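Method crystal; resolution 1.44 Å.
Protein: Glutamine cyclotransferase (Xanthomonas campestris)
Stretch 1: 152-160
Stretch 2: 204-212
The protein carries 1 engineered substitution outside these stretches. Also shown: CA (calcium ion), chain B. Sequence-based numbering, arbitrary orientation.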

# COMPACT_ATOMS: atom_id res chain seq x y z
N LEU A 152 0.52 -0.42 -10.29
CA LEU A 152 0.04 -0.93 -8.98
C LEU A 152 0.47 -0.03 -7.85
O LEU A 152 1.71 0.02 -7.51
CB LEU A 152 0.53 -2.31 -8.78
CG LEU A 152 0.15 -3.33 -9.84
CD1 LEU A 152 0.72 -4.73 -9.64
CD2 LEU A 152 -1.39 -3.47 -10.19
N ASN A 153 -0.37 0.92 -7.44
CA ASN A 153 0.14 2.06 -6.67
C ASN A 153 0.13 1.65 -5.14
O ASN A 153 0.62 2.46 -4.29
CB ASN A 153 -0.66 3.43 -6.88
CG ASN A 153 -2.07 3.40 -6.21
OD1 ASN A 153 -2.58 2.38 -5.90
ND2 ASN A 153 -2.67 4.53 -6.00
N GLU A 154 -0.45 0.47 -4.75
CA GLU A 154 -0.37 0.06 -3.33
C GLU A 154 -0.48 -1.42 -3.23
O GLU A 154 -1.21 -2.06 -4.02
CB GLU A 154 -1.54 0.76 -2.58
CG GLU A 154 -1.78 0.32 -1.11
CD GLU A 154 -0.66 0.52 -0.08
OE1 GLU A 154 -0.95 0.44 1.14
OE2 GLU A 154 0.54 0.61 -0.51
N LEU A 155 0.23 -1.99 -2.24
CA LEU A 155 0.22 -3.45 -2.01
C LEU A 155 -0.13 -3.76 -0.57
O LEU A 155 0.13 -2.92 0.36
CB LEU A 155 1.65 -4.00 -2.20
CG LEU A 155 2.21 -3.88 -3.65
CD1 LEU A 155 3.64 -4.45 -3.69
CD2 LEU A 155 1.35 -4.55 -4.68
N GLU A 156 -0.64 -4.98 -0.35
CA GLU A 156 -0.78 -5.44 1.02
C GLU A 156 -0.82 -6.97 0.97
O GLU A 156 -1.61 -7.54 0.18
CB GLU A 156 -2.06 -4.90 1.63
CG GLU A 156 -2.19 -5.24 3.14
CD GLU A 156 -1.12 -4.60 4.01
OE1 GLU A 156 -1.18 -4.92 5.22
OE2 GLU A 156 -0.32 -3.75 3.55
N TRP A 157 -0.08 -7.63 1.82
CA TRP A 157 -0.10 -9.08 1.93
C TRP A 157 -1.22 -9.52 2.81
O TRP A 157 -1.31 -9.04 3.96
CB TRP A 157 1.22 -9.59 2.53
CG TRP A 157 1.37 -11.06 2.36
CD1 TRP A 157 1.02 -12.02 3.26
CD2 TRP A 157 1.88 -11.72 1.22
NE1 TRP A 157 1.32 -13.30 2.74
CE2 TRP A 157 1.83 -13.13 1.49
CE3 TRP A 157 2.39 -11.28 0.00
CZ2 TRP A 157 2.35 -14.08 0.60
CZ3 TRP A 157 2.89 -12.27 -0.92
CH2 TRP A 157 2.84 -13.62 -0.59
N VAL A 158 -2.11 -10.40 2.33
CA VAL A 158 -3.30 -10.81 3.15
C VAL A 158 -3.47 -12.29 2.97
O VAL A 158 -3.79 -12.76 1.89
CB VAL A 158 -4.55 -10.08 2.63
CG1 VAL A 158 -5.78 -10.48 3.47
CG2 VAL A 158 -4.41 -8.56 2.68
N ASN A 159 -3.26 -13.03 4.06
CA ASN A 159 -3.54 -14.52 4.05
C ASN A 159 -2.95 -15.24 2.84
O ASN A 159 -3.65 -15.99 2.13
CB ASN A 159 -5.05 -14.76 4.06
CG ASN A 159 -5.74 -14.21 5.32
OD1 ASN A 159 -6.88 -13.71 5.23
ND2 ASN A 159 -5.03 -14.21 6.46
N GLY A 160 -1.68 -15.03 2.56
CA GLY A 160 -0.99 -15.77 1.55
C GLY A 160 -1.17 -15.27 0.18
O GLY A 160 -0.74 -15.94 -0.76
CA CA B . -0.27 -1.57 2.45
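Stretch 2 204-212: DVLNGIAFD

Stretch 2 enters through a loop, D204 and V205, and becomes a strand from L206 to D212. It runs beside the strand of stretch 1 in the same sense: the N-to-C directions differ by 9°, and the axes approach to 6.2 Å. The register is regular, pairing E154 with N207 (CA to CA 5.7 Å), E156 with I209 (CA to CA 5.9 Å) and V158 with F211 (CA to CA 6.5 Å). No backbone-to-backbone hydrogen bond joins the two strands. Each of the three cross-stretch hydrogen bonds instead links a side chain of stretch 1 to the main chain of stretch 2.

The first lies near the start of the contact. N153, with chi1 p, points its CA-to-CB bond toward stretch 2, and its ND2 donates to L206 O at 3.0 Å with an N-H...O angle of 167°. An amide suits this buried place because it carries both a donor and an acceptor: ND2 satisfies the carbonyl of L206, while OD1 is hydrogen-bonded elsewhere in the structure. V205 CG2 lies 3.9 Å from N153 ND2, a methyl group against the amide.

Farther along, E154 and E156 share one conformation, chi1 t and chi2 p, and both direct CA-to-CB toward stretch 2. Each carboxylate accepts from a backbone amide: I209 N donates to E154 OE1 at 2.9 Å and 173°, and F211 N donates to E156 OE1 at 2.9 Å and 149°. G208 has no side chain, and its CA approaches E154 OE1 to 3.5 Å. The remaining oxygen of E154, OE2, accepts a weak bond from L155 N at 3.1 Å, with an angle of 137°.

Calcium explains how so many oxygens can gather here. It is bound by E154 OE1 at 2.5 Å, L155 O at 2.5 Å, E156 OE2 at 2.4 Å, I209 O at 2.3 Å and water 2 at 2.4 Å, with one further atom from elsewhere in the structure. I209 O and E156 OE2 are 3.0 Å apart, yet they are not hydrogen-bonded; both are ligands of the metal. The two glutamates thus bring negative charge to the cation while serving amides of stretch 2, and I209 offers its amide to E154 and its carbonyl to calcium. Water 1 lies 2.6 Å from E156 OE1 and 2.8 Å from F211 O, placed to donate to either, though more acceptors lie in reach than it has protons, bridging the carboxylate and the end of the strand.

I209 points toward stretch 1 and packs CG2 against E156 CB at 3.6 Å and CG1 against E154 CG at 3.8 Å, so it lies against the aliphatic parts of both glutamates. At the far end, F211 has the largest area covered by the partner stretch. V158 CG1 sits over one face of its ring, 3.7 Å from the centroid and 5° off the normal, a CH-pi contact, while V158 CG2 meets F211 CB at 3.8 Å. Beta-branched valine is at home in a strand and here presents both methyl groups to the phenylalanine.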

# COMPACT_ATOMS: atom_id res chain seq x y z
N ASP A 204 -7.76 12.09 -5.86
CA ASP A 204 -8.12 11.35 -4.60
C ASP A 204 -8.27 9.82 -4.77
O ASP A 204 -9.39 9.23 -4.55
CB ASP A 204 -9.39 12.01 -3.96
CG ASP A 204 -9.22 13.50 -3.60
OD1 ASP A 204 -10.20 14.11 -3.04
OD2 ASP A 204 -8.13 14.09 -3.87
N VAL A 205 -7.19 9.20 -5.25
CA VAL A 205 -7.20 7.79 -5.59
C VAL A 205 -7.05 7.00 -4.31
O VAL A 205 -6.43 7.44 -3.30
CB VAL A 205 -6.06 7.37 -6.52
CG1 VAL A 205 -6.29 7.87 -7.99
CG2 VAL A 205 -4.72 7.81 -6.02
N LEU A 206 -7.57 5.76 -4.33
CA LEU A 206 -7.25 4.76 -3.27
C LEU A 206 -5.75 4.58 -3.28
O LEU A 206 -5.13 4.46 -4.37
CB LEU A 206 -8.01 3.44 -3.58
CG LEU A 206 -8.12 2.45 -2.38
CD1 LEU A 206 -9.30 1.48 -2.55
CD2 LEU A 206 -6.89 1.61 -2.13
N ASN A 207 -5.14 4.57 -2.12
CA ASN A 207 -3.68 4.48 -2.11
C ASN A 207 -3.19 3.85 -0.83
O ASN A 207 -1.98 3.84 -0.57
CB ASN A 207 -3.05 5.85 -2.34
CG ASN A 207 -1.83 5.78 -3.12
OD1 ASN A 207 -1.71 6.65 -4.00
ND2 ASN A 207 -0.89 4.95 -2.77
N GLY A 208 -4.07 3.31 0.01
CA GLY A 208 -3.63 2.71 1.27
C GLY A 208 -4.45 1.45 1.49
O GLY A 208 -5.71 1.56 1.48
N ILE A 209 -3.81 0.31 1.62
CA ILE A 209 -4.49 -0.94 1.93
C ILE A 209 -3.74 -1.53 3.12
O ILE A 209 -2.52 -1.78 2.97
CB ILE A 209 -4.48 -1.95 0.75
CG1 ILE A 209 -5.12 -1.30 -0.50
CG2 ILE A 209 -5.22 -3.19 1.21
CD1 ILE A 209 -4.83 -2.12 -1.78
N ALA A 210 -4.39 -1.74 4.25
CA ALA A 210 -3.69 -2.24 5.42
C ALA A 210 -4.43 -3.45 6.04
O ALA A 210 -5.63 -3.36 6.24
CB ALA A 210 -3.52 -1.16 6.48
N PHE A 211 -3.74 -4.49 6.41
CA PHE A 211 -4.37 -5.65 6.96
C PHE A 211 -3.89 -5.86 8.40
O PHE A 211 -2.66 -5.84 8.70
CB PHE A 211 -4.01 -6.87 6.11
CG PHE A 211 -4.68 -8.10 6.57
CD1 PHE A 211 -6.06 -8.18 6.64
CD2 PHE A 211 -3.93 -9.23 6.91
CE1 PHE A 211 -6.72 -9.35 7.04
CE2 PHE A 211 -4.60 -10.45 7.27
CZ PHE A 211 -5.96 -10.48 7.36
N ASP A 212 -4.86 -5.98 9.31
CA ASP A 212 -4.61 -6.35 10.72
C ASP A 212 -4.77 -7.86 10.77
O ASP A 212 -5.90 -8.35 10.77
CB ASP A 212 -5.68 -5.64 11.56
CG ASP A 212 -5.79 -6.18 12.98
OD1 ASP A 212 -6.69 -5.68 13.70
OD2 ASP A 212 -5.01 -7.06 13.40
O HOH W 1 -0.57 -4.25 7.65
O HOH W 2 2.14 -1.57 2.72